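Local structure of Dye-decolorizing peroxidase (Irpex lacteus, 7D8M) at residues D15-M20 with H332-G337; E25-F30 with A361-Q366; D93-D98 with F218-K223; G115-G120 with T148-L153. The protein binds heme b and probably works as a peroxidase of the dye-decolorizing family, oxidising substrates such as dyes at the expense of hydrogen peroxide. All blocks are in the same frame, centred on the assembly; numbering follows the deposited sequence.

Contact 1 of 4, residues D15-M20 with H332-G337. With HEM (protoporphyrin IX containing Fe), chain B; OXY (oxygen molecule), chain C.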
# COMPACT_ATOMS: atom_id res chain seq x y z
N ASP A 15 4.60 -9.53 -8.26
CA ASP A 15 3.80 -8.79 -7.28
C ASP A 15 3.85 -7.29 -7.51
O ASP A 15 2.98 -6.56 -7.00
CB ASP A 15 4.25 -9.11 -5.85
CG ASP A 15 3.23 -8.68 -4.81
OD1 ASP A 15 2.09 -9.17 -4.87
OD2 ASP A 15 3.57 -7.83 -3.95
N ILE A 16 4.82 -6.80 -8.28
CA ILE A 16 4.95 -5.36 -8.50
C ILE A 16 3.76 -4.82 -9.29
O ILE A 16 3.15 -3.80 -8.92
CB ILE A 16 6.27 -5.04 -9.23
CG1 ILE A 16 7.47 -5.61 -8.46
CG2 ILE A 16 6.38 -3.51 -9.46
CD1 ILE A 16 8.79 -5.56 -9.24
N LEU A 17 3.44 -5.47 -10.40
CA LEU A 17 2.57 -4.85 -11.40
C LEU A 17 1.15 -5.38 -11.36
O LEU A 17 0.20 -4.60 -11.47
CB LEU A 17 3.14 -5.05 -12.80
CG LEU A 17 2.35 -4.44 -13.96
CD1 LEU A 17 2.22 -2.94 -13.79
CD2 LEU A 17 3.02 -4.77 -15.28
N VAL A 18 0.98 -6.69 -11.21
CA VAL A 18 -0.35 -7.27 -11.17
C VAL A 18 -0.75 -7.68 -9.78
O VAL A 18 -1.95 -7.73 -9.49
CB VAL A 18 -0.46 -8.46 -12.15
CG1 VAL A 18 -0.23 -7.97 -13.56
CG2 VAL A 18 0.55 -9.55 -11.80
N GLY A 19 0.21 -7.91 -8.89
CA GLY A 19 -0.13 -8.47 -7.60
C GLY A 19 -0.24 -9.98 -7.67
O GLY A 19 -0.61 -10.56 -8.70
N MET A 20 0.09 -10.62 -6.55
CA MET A 20 -0.02 -12.07 -6.46
C MET A 20 -1.47 -12.52 -6.46
O MET A 20 -1.78 -13.61 -6.95
CB MET A 20 0.70 -12.56 -5.20
CG MET A 20 2.21 -12.48 -5.31
SD MET A 20 3.06 -13.33 -3.96
CE MET A 20 4.76 -12.99 -4.42
N HIS A 332 1.84 8.63 -8.30
CA HIS A 332 1.07 7.40 -8.28
C HIS A 332 1.95 6.22 -7.89
O HIS A 332 3.17 6.23 -8.12
CB HIS A 332 0.42 7.16 -9.64
CG HIS A 332 -0.62 8.19 -9.98
ND1 HIS A 332 -1.97 7.94 -9.87
CD2 HIS A 332 -0.51 9.47 -10.40
CE1 HIS A 332 -2.65 9.02 -10.22
NE2 HIS A 332 -1.78 9.97 -10.54
N ALA A 333 1.34 5.20 -7.28
CA ALA A 333 2.06 4.00 -6.85
C ALA A 333 1.05 2.88 -6.71
O ALA A 333 -0.15 3.12 -6.55
CB ALA A 333 2.81 4.24 -5.54
N ILE A 334 1.54 1.64 -6.76
CA ILE A 334 0.69 0.46 -6.77
C ILE A 334 0.68 -0.18 -5.39
O ILE A 334 1.74 -0.52 -4.84
CB ILE A 334 1.15 -0.56 -7.82
CG1 ILE A 334 0.97 -0.01 -9.24
CG2 ILE A 334 0.41 -1.88 -7.64
CD1 ILE A 334 1.63 -0.87 -10.31
N ARG A 335 -0.52 -0.36 -4.83
CA ARG A 335 -0.68 -1.06 -3.56
C ARG A 335 -0.98 -2.53 -3.80
O ARG A 335 -1.76 -2.88 -4.69
CB ARG A 335 -1.80 -0.41 -2.73
CG ARG A 335 -1.51 1.04 -2.32
CD ARG A 335 -2.78 1.80 -1.86
NE ARG A 335 -3.76 1.85 -2.93
CZ ARG A 335 -4.99 1.38 -2.82
NH1 ARG A 335 -5.39 0.82 -1.68
NH2 ARG A 335 -5.83 1.44 -3.85
N ALA A 336 -0.34 -3.41 -3.01
CA ALA A 336 -0.46 -4.85 -3.19
C ALA A 336 -0.53 -5.58 -1.85
O ALA A 336 -0.18 -6.76 -1.75
CB ALA A 336 0.71 -5.41 -4.02
N GLY A 337 -0.99 -4.89 -0.81
CA GLY A 337 -1.02 -5.47 0.51
C GLY A 337 -2.22 -6.37 0.71
O GLY A 337 -3.09 -6.49 -0.14
CHA HEM B . -7.19 3.76 -1.29
CHB HEM B . -7.92 1.83 3.10
CHC HEM B . -3.28 2.75 4.23
CHD HEM B . -2.72 5.12 0.03
C1A HEM B . -7.80 3.14 -0.22
C2A HEM B . -9.14 2.61 -0.19
C3A HEM B . -9.33 2.06 1.03
C4A HEM B . -8.12 2.23 1.79
CMA HEM B . -10.60 1.36 1.57
CAA HEM B . -10.15 2.67 -1.37
CBA HEM B . -9.99 1.44 -2.26
CGA HEM B . -9.20 1.76 -3.51
O1A HEM B . -9.34 2.89 -4.05
O2A HEM B . -8.43 0.88 -4.00
C1B HEM B . -6.71 1.88 3.76
C2B HEM B . -6.46 1.29 5.05
C3B HEM B . -5.18 1.56 5.37
C4B HEM B . -4.59 2.30 4.28
CMB HEM B . -7.54 0.54 5.89
CAB HEM B . -4.36 1.15 6.62
CBB HEM B . -4.71 0.15 7.44
C1C HEM B . -2.73 3.53 3.23
C2C HEM B . -1.42 4.16 3.24
C3C HEM B . -1.26 4.82 2.07
C4C HEM B . -2.48 4.64 1.30
CMC HEM B . -0.42 4.03 4.42
CAC HEM B . -0.07 5.67 1.56
CBC HEM B . 0.81 6.26 2.39
C1D HEM B . -3.83 4.85 -0.73
C2D HEM B . -4.00 5.11 -2.15
C3D HEM B . -5.23 4.74 -2.51
C4D HEM B . -5.90 4.23 -1.33
CMD HEM B . -2.96 5.73 -3.11
CAD HEM B . -5.83 4.86 -3.93
CBD HEM B . -6.48 6.24 -4.07
CGD HEM B . -7.01 6.47 -5.47
O1D HEM B . -8.11 7.06 -5.59
O2D HEM B . -6.33 6.07 -6.46
NA HEM B . -7.20 2.90 1.00
NB HEM B . -5.55 2.49 3.31
NC HEM B . -3.34 3.85 2.04
ND HEM B . -5.01 4.29 -0.26
FE HEM B . -5.32 3.52 1.60
O1 OXY C . -3.95 -1.07 0.64
O2 OXY C . -4.86 -0.37 1.09
O HOH W 1 -0.05 -9.30 -3.30
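Ile334 reaches the short helix 14-17 with two methyl groups. Its CG2 and CD1 both approach the carbonyl O of Ile16 at 3.6 Å, and CD1 makes the apolar pair of the contact with CD1 of Leu17, 4.1 Å away. With CG1 beside the backbone N (chi1 -66°) and the chain then extended, the delta methyl reaches the helix. Isoleucine suits this buried place because its separate branches meet both helix backbone and Leu17. The small Ala336 lets a carboxylate come close: its CB is 3.7 Å from Asp15 OD2. Strand 334-340 is an edge strand of the antiparallel sheet of one of the two ferredoxin-like halves of the DyP fold, and its two sides do different work. Ile334 and Ala336 face helix 14-17, whereas Arg335 points to the cofactor. The Arg335 guanidinium lies with one face over the porphyrin, while its NH2 donates to heme propionate O2A at 2.7 Å and NH1 forms a salt bridge with Asp172. Among the polar links, Asp15 OD2 is hydrogen-bonded to Tyr365 OH. Asp15 OD1 accepts from Met20 N (3.0 Å) on its anti lone pair, and a water bridges OD1 and Ala336 O, hydrogen-bonded to both.

Contact 2 of 4, residues E25-F30 with A361-Q366. With HEM (protoporphyrin IX containing Fe), chain B.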
# COMPACT_ATOMS: atom_id res chain seq x y z
N GLU A 25 -1.06 -14.64 2.06
CA GLU A 25 0.24 -14.05 1.74
C GLU A 25 1.10 -14.07 2.99
O GLU A 25 0.73 -13.48 4.01
CB GLU A 25 0.11 -12.63 1.18
CG GLU A 25 1.40 -12.16 0.53
CD GLU A 25 1.36 -10.74 -0.01
OE1 GLU A 25 0.32 -10.04 0.13
OE2 GLU A 25 2.40 -10.31 -0.57
N LYS A 26 2.26 -14.73 2.91
CA LYS A 26 3.21 -14.82 4.00
C LYS A 26 4.38 -13.89 3.72
O LYS A 26 4.92 -13.87 2.61
CB LYS A 26 3.71 -16.26 4.15
CG LYS A 26 4.59 -16.55 5.36
CD LYS A 26 4.86 -18.05 5.45
CE LYS A 26 4.87 -18.60 6.85
NZ LYS A 26 3.76 -18.22 7.72
N PHE A 27 4.78 -13.12 4.73
CA PHE A 27 5.92 -12.21 4.65
C PHE A 27 7.03 -12.77 5.52
O PHE A 27 6.86 -12.86 6.75
CB PHE A 27 5.55 -10.80 5.10
CG PHE A 27 4.55 -10.12 4.22
CD1 PHE A 27 3.19 -10.36 4.38
CD2 PHE A 27 4.96 -9.26 3.21
CE1 PHE A 27 2.25 -9.74 3.57
CE2 PHE A 27 4.04 -8.64 2.38
CZ PHE A 27 2.68 -8.88 2.56
N VAL A 28 8.16 -13.16 4.91
CA VAL A 28 9.28 -13.74 5.64
C VAL A 28 10.41 -12.72 5.65
O VAL A 28 11.11 -12.54 4.65
CB VAL A 28 9.74 -15.07 5.03
CG1 VAL A 28 10.88 -15.66 5.86
CG2 VAL A 28 8.57 -16.05 4.96
N PHE A 29 10.60 -12.06 6.80
CA PHE A 29 11.66 -11.07 6.95
C PHE A 29 12.89 -11.74 7.55
O PHE A 29 12.78 -12.52 8.50
CB PHE A 29 11.20 -9.91 7.83
CG PHE A 29 9.99 -9.15 7.28
CD1 PHE A 29 10.16 -8.10 6.38
CD2 PHE A 29 8.71 -9.50 7.66
CE1 PHE A 29 9.05 -7.41 5.87
CE2 PHE A 29 7.60 -8.81 7.17
CZ PHE A 29 7.77 -7.76 6.27
N PHE A 30 14.05 -11.45 6.99
CA PHE A 30 15.23 -12.22 7.35
C PHE A 30 16.45 -11.34 7.44
O PHE A 30 16.51 -10.25 6.86
CB PHE A 30 15.49 -13.35 6.33
CG PHE A 30 15.70 -12.85 4.92
CD1 PHE A 30 16.96 -12.44 4.49
CD2 PHE A 30 14.65 -12.83 4.02
CE1 PHE A 30 17.16 -11.98 3.20
CE2 PHE A 30 14.84 -12.38 2.72
CZ PHE A 30 16.10 -11.96 2.31
N ALA A 361 -1.33 -5.74 6.13
CA ALA A 361 0.06 -5.90 5.72
C ALA A 361 0.22 -5.08 4.45
O ALA A 361 0.00 -5.57 3.34
CB ALA A 361 0.40 -7.38 5.51
N PHE A 362 0.60 -3.81 4.62
CA PHE A 362 0.58 -2.83 3.55
C PHE A 362 1.83 -2.93 2.68
O PHE A 362 2.95 -2.94 3.20
CB PHE A 362 0.44 -1.43 4.16
CG PHE A 362 0.49 -0.31 3.18
CD1 PHE A 362 -0.70 0.22 2.64
CD2 PHE A 362 1.69 0.29 2.85
CE1 PHE A 362 -0.66 1.28 1.75
CE2 PHE A 362 1.73 1.36 1.97
CZ PHE A 362 0.55 1.85 1.41
N VAL A 363 1.64 -2.98 1.37
CA VAL A 363 2.72 -3.03 0.39
C VAL A 363 2.43 -2.01 -0.70
O VAL A 363 1.33 -2.01 -1.26
CB VAL A 363 2.87 -4.42 -0.24
CG1 VAL A 363 3.89 -4.37 -1.36
CG2 VAL A 363 3.22 -5.48 0.81
N GLU A 364 3.41 -1.16 -1.00
CA GLU A 364 3.25 -0.18 -2.07
C GLU A 364 4.53 -0.11 -2.89
O GLU A 364 5.63 -0.02 -2.34
CB GLU A 364 2.92 1.21 -1.50
CG GLU A 364 2.44 2.19 -2.55
CD GLU A 364 1.79 3.44 -1.96
OE1 GLU A 364 2.15 3.84 -0.84
OE2 GLU A 364 0.90 4.02 -2.63
N TYR A 365 4.37 -0.16 -4.22
CA TYR A 365 5.48 -0.17 -5.16
C TYR A 365 5.56 1.15 -5.93
O TYR A 365 4.53 1.72 -6.30
CB TYR A 365 5.32 -1.31 -6.17
CG TYR A 365 5.44 -2.69 -5.61
CD1 TYR A 365 6.69 -3.30 -5.45
CD2 TYR A 365 4.31 -3.42 -5.27
CE1 TYR A 365 6.80 -4.60 -4.95
CE2 TYR A 365 4.42 -4.74 -4.78
CZ TYR A 365 5.67 -5.31 -4.62
OH TYR A 365 5.77 -6.61 -4.12
N GLN A 366 6.79 1.60 -6.19
CA GLN A 366 7.05 2.84 -6.92
C GLN A 366 8.53 2.92 -7.23
O GLN A 366 9.36 2.33 -6.52
CB GLN A 366 6.62 4.08 -6.11
CG GLN A 366 7.33 4.21 -4.76
CD GLN A 366 6.62 3.45 -3.64
OE1 GLN A 366 5.59 3.89 -3.14
NE2 GLN A 366 7.18 2.31 -3.24
CHA HEM B . -7.19 3.76 -1.29
CHB HEM B . -7.92 1.83 3.10
CHC HEM B . -3.28 2.75 4.23
CHD HEM B . -2.72 5.12 0.03
C1A HEM B . -7.80 3.14 -0.22
C2A HEM B . -9.14 2.61 -0.19
C3A HEM B . -9.33 2.06 1.03
C4A HEM B . -8.12 2.23 1.79
CMA HEM B . -10.60 1.36 1.57
CAA HEM B . -10.15 2.67 -1.37
CBA HEM B . -9.99 1.44 -2.26
CGA HEM B . -9.20 1.76 -3.51
O1A HEM B . -9.34 2.89 -4.05
O2A HEM B . -8.43 0.88 -4.00
C1B HEM B . -6.71 1.88 3.76
C2B HEM B . -6.46 1.29 5.05
C3B HEM B . -5.18 1.56 5.37
C4B HEM B . -4.59 2.30 4.28
CMB HEM B . -7.54 0.54 5.89
CAB HEM B . -4.36 1.15 6.62
CBB HEM B . -4.71 0.15 7.44
C1C HEM B . -2.73 3.53 3.23
C2C HEM B . -1.42 4.16 3.24
C3C HEM B . -1.26 4.82 2.07
C4C HEM B . -2.48 4.64 1.30
CMC HEM B . -0.42 4.03 4.42
CAC HEM B . -0.07 5.67 1.56
CBC HEM B . 0.81 6.26 2.39
C1D HEM B . -3.83 4.85 -0.73
C2D HEM B . -4.00 5.11 -2.15
C3D HEM B . -5.23 4.74 -2.51
C4D HEM B . -5.90 4.23 -1.33
CMD HEM B . -2.96 5.73 -3.11
CAD HEM B . -5.83 4.86 -3.93
CBD HEM B . -6.48 6.24 -4.07
CGD HEM B . -7.01 6.47 -5.47
O1D HEM B . -8.11 7.06 -5.59
O2D HEM B . -6.33 6.07 -6.46
NA HEM B . -7.20 2.90 1.00
NB HEM B . -5.55 2.49 3.31
NC HEM B . -3.34 3.85 2.04
ND HEM B . -5.01 4.29 -0.26
FE HEM B . -5.32 3.52 1.60
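Phe27 and Ala361 make the closest backbone approach, their CA atoms 8.7 Å apart, so segments 25-30 and 361-366 meet through side chains and share no hydrogen bond. The Phe27 ring bridges the gap. Its CE1 touches Ala361 CB at 3.6 Å, and its CE2 touches Val363 CG2, also at 3.6 Å. Both methyl groups meet the ring obliquely. Phe27 has CG beside its backbone N (chi1 -65°), which sends the ring across to the other strand; a long flat residue spans a separation that the short Ala361 and Val363 could not close. On Val363 it is the branch beside the backbone N that does the touching. The neighbouring residues of 361-366 serve the heme: the Phe362 ring has the porphyrin methyl CMC over one face, with its CE1 3.3 Å from HEM C2C, and Glu364 OE1 lies 3.7 Å from HEM CAC. Ala361 and Val363 thus face the other sheet, Phe362 and Glu364 the heme. Around the contact, Phe27 also meets Phe221 of strand 217-226 and Leu123 of strand 120-126, Ala361 packs on Leu153 of strand 147-156, and Val363 on Leu219, so the two antiparallel sheets of the fold face each other here.

Contact 3 of 4, residues D93-D98 with F218-K223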
# COMPACT_ATOMS: atom_id res chain seq x y z
N ASP A 93 18.28 5.31 3.75
CA ASP A 93 18.13 5.60 5.17
C ASP A 93 17.54 4.42 5.93
O ASP A 93 17.86 4.21 7.11
CB ASP A 93 17.23 6.83 5.36
CG ASP A 93 17.98 8.14 5.26
OD1 ASP A 93 19.23 8.12 5.21
OD2 ASP A 93 17.31 9.20 5.21
N GLY A 94 16.64 3.67 5.29
CA GLY A 94 15.88 2.66 6.00
C GLY A 94 14.68 3.27 6.68
O GLY A 94 14.71 4.46 7.02
N GLN A 95 13.62 2.49 6.89
CA GLN A 95 12.37 3.06 7.37
C GLN A 95 12.45 3.47 8.84
O GLN A 95 11.78 4.42 9.26
CB GLN A 95 11.21 2.08 7.16
CG GLN A 95 9.81 2.68 7.39
CD GLN A 95 8.70 1.65 7.20
OE1 GLN A 95 8.00 1.31 8.14
NE2 GLN A 95 8.57 1.14 5.98
N PHE A 96 13.28 2.79 9.63
CA PHE A 96 13.39 3.12 11.04
C PHE A 96 13.97 4.52 11.22
O PHE A 96 13.43 5.34 11.96
CB PHE A 96 14.26 2.09 11.76
CG PHE A 96 14.28 2.25 13.24
CD1 PHE A 96 13.11 2.16 13.98
CD2 PHE A 96 15.48 2.49 13.91
CE1 PHE A 96 13.13 2.30 15.35
CE2 PHE A 96 15.51 2.62 15.28
CZ PHE A 96 14.33 2.53 16.00
N LYS A 97 15.08 4.79 10.54
CA LYS A 97 15.66 6.12 10.55
C LYS A 97 14.67 7.14 10.00
O LYS A 97 14.47 8.21 10.60
CB LYS A 97 16.96 6.13 9.74
CG LYS A 97 17.58 7.50 9.57
CD LYS A 97 18.84 7.42 8.74
CE LYS A 97 19.52 8.78 8.64
NZ LYS A 97 20.80 8.70 7.87
N ASP A 98 14.02 6.81 8.89
CA ASP A 98 13.08 7.72 8.24
C ASP A 98 11.79 7.92 9.01
O ASP A 98 11.01 8.82 8.66
CB ASP A 98 12.76 7.21 6.83
CG ASP A 98 12.14 8.29 5.95
OD1 ASP A 98 12.50 9.47 6.13
OD2 ASP A 98 11.31 7.95 5.07
N PHE A 218 10.74 -0.22 -5.89
CA PHE A 218 10.88 -0.13 -4.45
C PHE A 218 9.62 -0.64 -3.77
O PHE A 218 8.51 -0.22 -4.11
CB PHE A 218 11.19 1.30 -4.02
CG PHE A 218 12.59 1.74 -4.37
CD1 PHE A 218 12.83 2.43 -5.54
CD2 PHE A 218 13.66 1.40 -3.57
CE1 PHE A 218 14.11 2.81 -5.88
CE2 PHE A 218 14.94 1.77 -3.90
CZ PHE A 218 15.17 2.47 -5.05
N LEU A 219 9.81 -1.57 -2.84
CA LEU A 219 8.72 -2.18 -2.09
C LEU A 219 8.72 -1.57 -0.69
O LEU A 219 9.61 -1.85 0.12
CB LEU A 219 8.91 -3.70 -2.01
CG LEU A 219 7.81 -4.65 -1.48
CD1 LEU A 219 8.29 -6.11 -1.60
CD2 LEU A 219 7.36 -4.35 -0.03
N VAL A 220 7.70 -0.76 -0.40
CA VAL A 220 7.48 -0.25 0.95
C VAL A 220 6.58 -1.22 1.70
O VAL A 220 5.47 -1.50 1.25
CB VAL A 220 6.86 1.15 0.94
CG1 VAL A 220 6.50 1.54 2.37
CG2 VAL A 220 7.80 2.17 0.31
N PHE A 221 7.04 -1.71 2.85
CA PHE A 221 6.20 -2.53 3.72
C PHE A 221 5.89 -1.80 5.02
O PHE A 221 6.79 -1.25 5.67
CB PHE A 221 6.84 -3.88 4.04
CG PHE A 221 6.01 -4.71 4.99
CD1 PHE A 221 5.05 -5.59 4.51
CD2 PHE A 221 6.17 -4.59 6.38
CE1 PHE A 221 4.28 -6.34 5.37
CE2 PHE A 221 5.40 -5.33 7.25
CZ PHE A 221 4.44 -6.21 6.75
N ARG A 222 4.62 -1.83 5.41
CA ARG A 222 4.16 -1.31 6.69
C ARG A 222 3.18 -2.30 7.30
O ARG A 222 2.20 -2.68 6.65
CB ARG A 222 3.47 0.06 6.54
CG ARG A 222 4.28 1.13 5.87
CD ARG A 222 4.03 2.49 6.58
NE ARG A 222 5.03 2.63 7.60
CZ ARG A 222 4.98 3.41 8.67
NH1 ARG A 222 3.94 4.23 8.91
NH2 ARG A 222 6.00 3.37 9.50
N LYS A 223 3.43 -2.71 8.53
CA LYS A 223 2.43 -3.43 9.31
C LYS A 223 1.56 -2.39 10.02
O LYS A 223 2.01 -1.75 10.97
CB LYS A 223 3.09 -4.36 10.32
CG LYS A 223 2.07 -5.14 11.14
CD LYS A 223 2.72 -6.20 12.02
CE LYS A 223 1.67 -6.97 12.80
NZ LYS A 223 1.14 -6.17 13.95
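Gln95 OE1 is approached by two N-H groups of Arg222: NE donates at 3.3 Å, and NH2 lies 3.2 Å away, although the position of NH2 is less certain. The oxygen sits at the edge of the guanidinium, in its plane, yet NE reaches it from above the amide carbonyl plane, the amide and guanidinium planes being 69° apart. The other end of the same amide is used as well. Gln95 NE2 donates to the backbone O of Phe221 at 3.0 Å and close to straight (165°), with that oxygen in the amide plane, and these bonds at both ends should fix the amide's rotation. Glutamine suits the position since it offers donor and acceptor together, and its extended chain, with CG anti to the backbone N (chi1 -169°), carries the amide from segment 93-98 to strand 217-226. That strand is a central one of the antiparallel sheet next to the heme, in a fold of two ferredoxin-like halves. Arg222 bends at chi2 and chi3 to bring its guanidinium to Gln95. Its main polar partner is Asp104, in a salt bridge through the less certain NH2; arginine's several N-H groups let it serve both Asp104 and Gln95. The backbone N of Gln95 is bonded to Glu434.

Contact 4 of 4, residues G115-G120 with T148-L153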
# COMPACT_ATOMS: atom_id res chain seq x y z
N GLY A 115 15.50 -1.03 13.70
CA GLY A 115 16.91 -0.93 13.40
C GLY A 115 17.14 -1.21 11.93
O GLY A 115 16.30 -0.91 11.09
N THR A 116 18.30 -1.82 11.66
CA THR A 116 18.70 -2.14 10.30
C THR A 116 19.10 -3.61 10.20
O THR A 116 19.91 -3.98 9.35
CB THR A 116 19.83 -1.23 9.82
OG1 THR A 116 20.95 -1.36 10.70
CG2 THR A 116 19.36 0.23 9.79
N ASN A 117 18.54 -4.44 11.08
CA ASN A 117 18.84 -5.87 11.07
C ASN A 117 18.13 -6.59 9.93
O ASN A 117 18.61 -7.62 9.46
CB ASN A 117 18.44 -6.49 12.41
CG ASN A 117 19.07 -7.86 12.62
OD1 ASN A 117 20.29 -7.99 12.62
ND2 ASN A 117 18.24 -8.87 12.82
N VAL A 118 16.98 -6.07 9.49
CA VAL A 118 16.24 -6.71 8.41
C VAL A 118 16.96 -6.47 7.10
O VAL A 118 17.15 -5.33 6.67
CB VAL A 118 14.79 -6.20 8.36
CG1 VAL A 118 14.12 -6.64 7.05
CG2 VAL A 118 14.02 -6.70 9.58
N ASP A 119 17.38 -7.57 6.45
CA ASP A 119 18.13 -7.51 5.20
C ASP A 119 17.25 -7.71 3.97
O ASP A 119 17.64 -7.32 2.87
CB ASP A 119 19.24 -8.59 5.20
CG ASP A 119 20.41 -8.23 6.10
OD1 ASP A 119 20.67 -7.02 6.29
OD2 ASP A 119 21.07 -9.15 6.61
N GLY A 120 16.07 -8.30 4.14
CA GLY A 120 15.18 -8.46 3.01
C GLY A 120 13.94 -9.21 3.43
O GLY A 120 13.76 -9.57 4.60
N THR A 148 18.66 -15.89 9.19
CA THR A 148 17.76 -15.99 10.32
C THR A 148 16.46 -15.32 9.92
O THR A 148 16.47 -14.19 9.42
CB THR A 148 18.34 -15.31 11.57
OG1 THR A 148 19.59 -15.92 11.91
CG2 THR A 148 17.38 -15.43 12.75
N ILE A 149 15.34 -16.01 10.10
CA ILE A 149 14.05 -15.36 9.96
C ILE A 149 13.81 -14.54 11.22
O ILE A 149 13.79 -15.08 12.33
CB ILE A 149 12.92 -16.37 9.74
CG1 ILE A 149 13.07 -17.01 8.35
CG2 ILE A 149 11.54 -15.68 9.90
CD1 ILE A 149 12.23 -18.26 8.14
N VAL A 150 13.69 -13.22 11.06
CA VAL A 150 13.51 -12.34 12.20
C VAL A 150 12.05 -11.96 12.42
O VAL A 150 11.70 -11.48 13.51
CB VAL A 150 14.38 -11.07 12.05
CG1 VAL A 150 15.86 -11.47 11.89
CG2 VAL A 150 13.93 -10.26 10.87
N TYR A 151 11.18 -12.18 11.43
CA TYR A 151 9.76 -11.87 11.58
C TYR A 151 9.00 -12.61 10.50
O TYR A 151 9.38 -12.55 9.33
CB TYR A 151 9.51 -10.36 11.47
CG TYR A 151 8.09 -9.97 11.85
CD1 TYR A 151 7.53 -10.42 13.04
CD2 TYR A 151 7.33 -9.17 11.02
CE1 TYR A 151 6.24 -10.06 13.40
CE2 TYR A 151 6.03 -8.82 11.37
CZ TYR A 151 5.50 -9.27 12.56
OH TYR A 151 4.21 -8.93 12.91
N ASP A 152 7.93 -13.30 10.89
CA ASP A 152 7.18 -14.18 9.98
C ASP A 152 5.70 -13.84 10.13
O ASP A 152 5.06 -14.24 11.10
CB ASP A 152 7.46 -15.64 10.32
CG ASP A 152 6.97 -16.60 9.25
OD1 ASP A 152 6.01 -16.26 8.53
OD2 ASP A 152 7.53 -17.72 9.13
N LEU A 153 5.15 -13.10 9.16
CA LEU A 153 3.79 -12.56 9.25
C LEU A 153 2.89 -13.22 8.22
O LEU A 153 3.18 -13.18 7.02
CB LEU A 153 3.80 -11.04 9.07
CG LEU A 153 2.40 -10.43 8.98
CD1 LEU A 153 1.71 -10.59 10.31
CD2 LEU A 153 2.46 -8.95 8.58
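Val150 stands at the centre of this contact, its two methyl groups divided between two residues of the loop before strand 120-126. CG2 meets CG2 of Val118 at 3.8 Å, and CG1 lies 3.6 Å from ND2 of Asn117. The torsion at Val150 settles which methyl goes where: at chi1 -57°, CG1 is anti to the carbonyl carbon and is aimed at Asn117, while CG2 stands between the backbone N and that carbon and is aimed at Val118. Valine suits the place because it offers two separate apolar contacts close to the backbone.

Val118 is the buried partner. It presents the methyl beside its own backbone N, CG1 being the one anti to that N, and the two valines meet at an angle. Val118 also packs on Phe113.

Asn117 occupies the solvent-exposed end. Its side chain points to the strand, but the amide nitrogen meets a methyl and makes no hydrogen bond across the contact; a polar residue fits where the loop reaches the surface, and its backbone O is bonded to His31 ND1.

Strand 24-32 runs between the two partners in the sheet. Val150 and Tyr151 both face Phe29 in a classic beta bulge, and Asp119 with Gly120 both face Phe30 in another. The contact therefore reaches across one strand of a four-stranded antiparallel sheet, joining the entrance of strand 120-126 to edge strand 147-156, within the ferredoxin-like, dimeric alpha+beta barrel domain characteristic of DyP-type peroxidases.

How the contacts relate
Two four-stranded antiparallel sheets organise the contacts, each with strand order 2-3-1-4. Contacts 1 and 3 reach the sheet beside the heme, contact 4 belongs to the other, and contact 2 joins the two. Strands 334-340, 359-366 and 217-226 are neighbours, so contact 2 touches contacts 1 and 3, with centres about 10 and 11 Å apart. Strands 24-32 and 147-156 are neighbours too, and contact 4 touches contacts 2 and 3, each about 12 Å away between centres; contacts 1 and 4 lie farthest apart, about 22 Å. Along the chain the segments of contacts 1 and 2 alternate, while contact 3 falls between the segments of both and encloses contact 4. In contacts 1, 2 and 3 N-terminal segments thus pack against the later heme-bearing half.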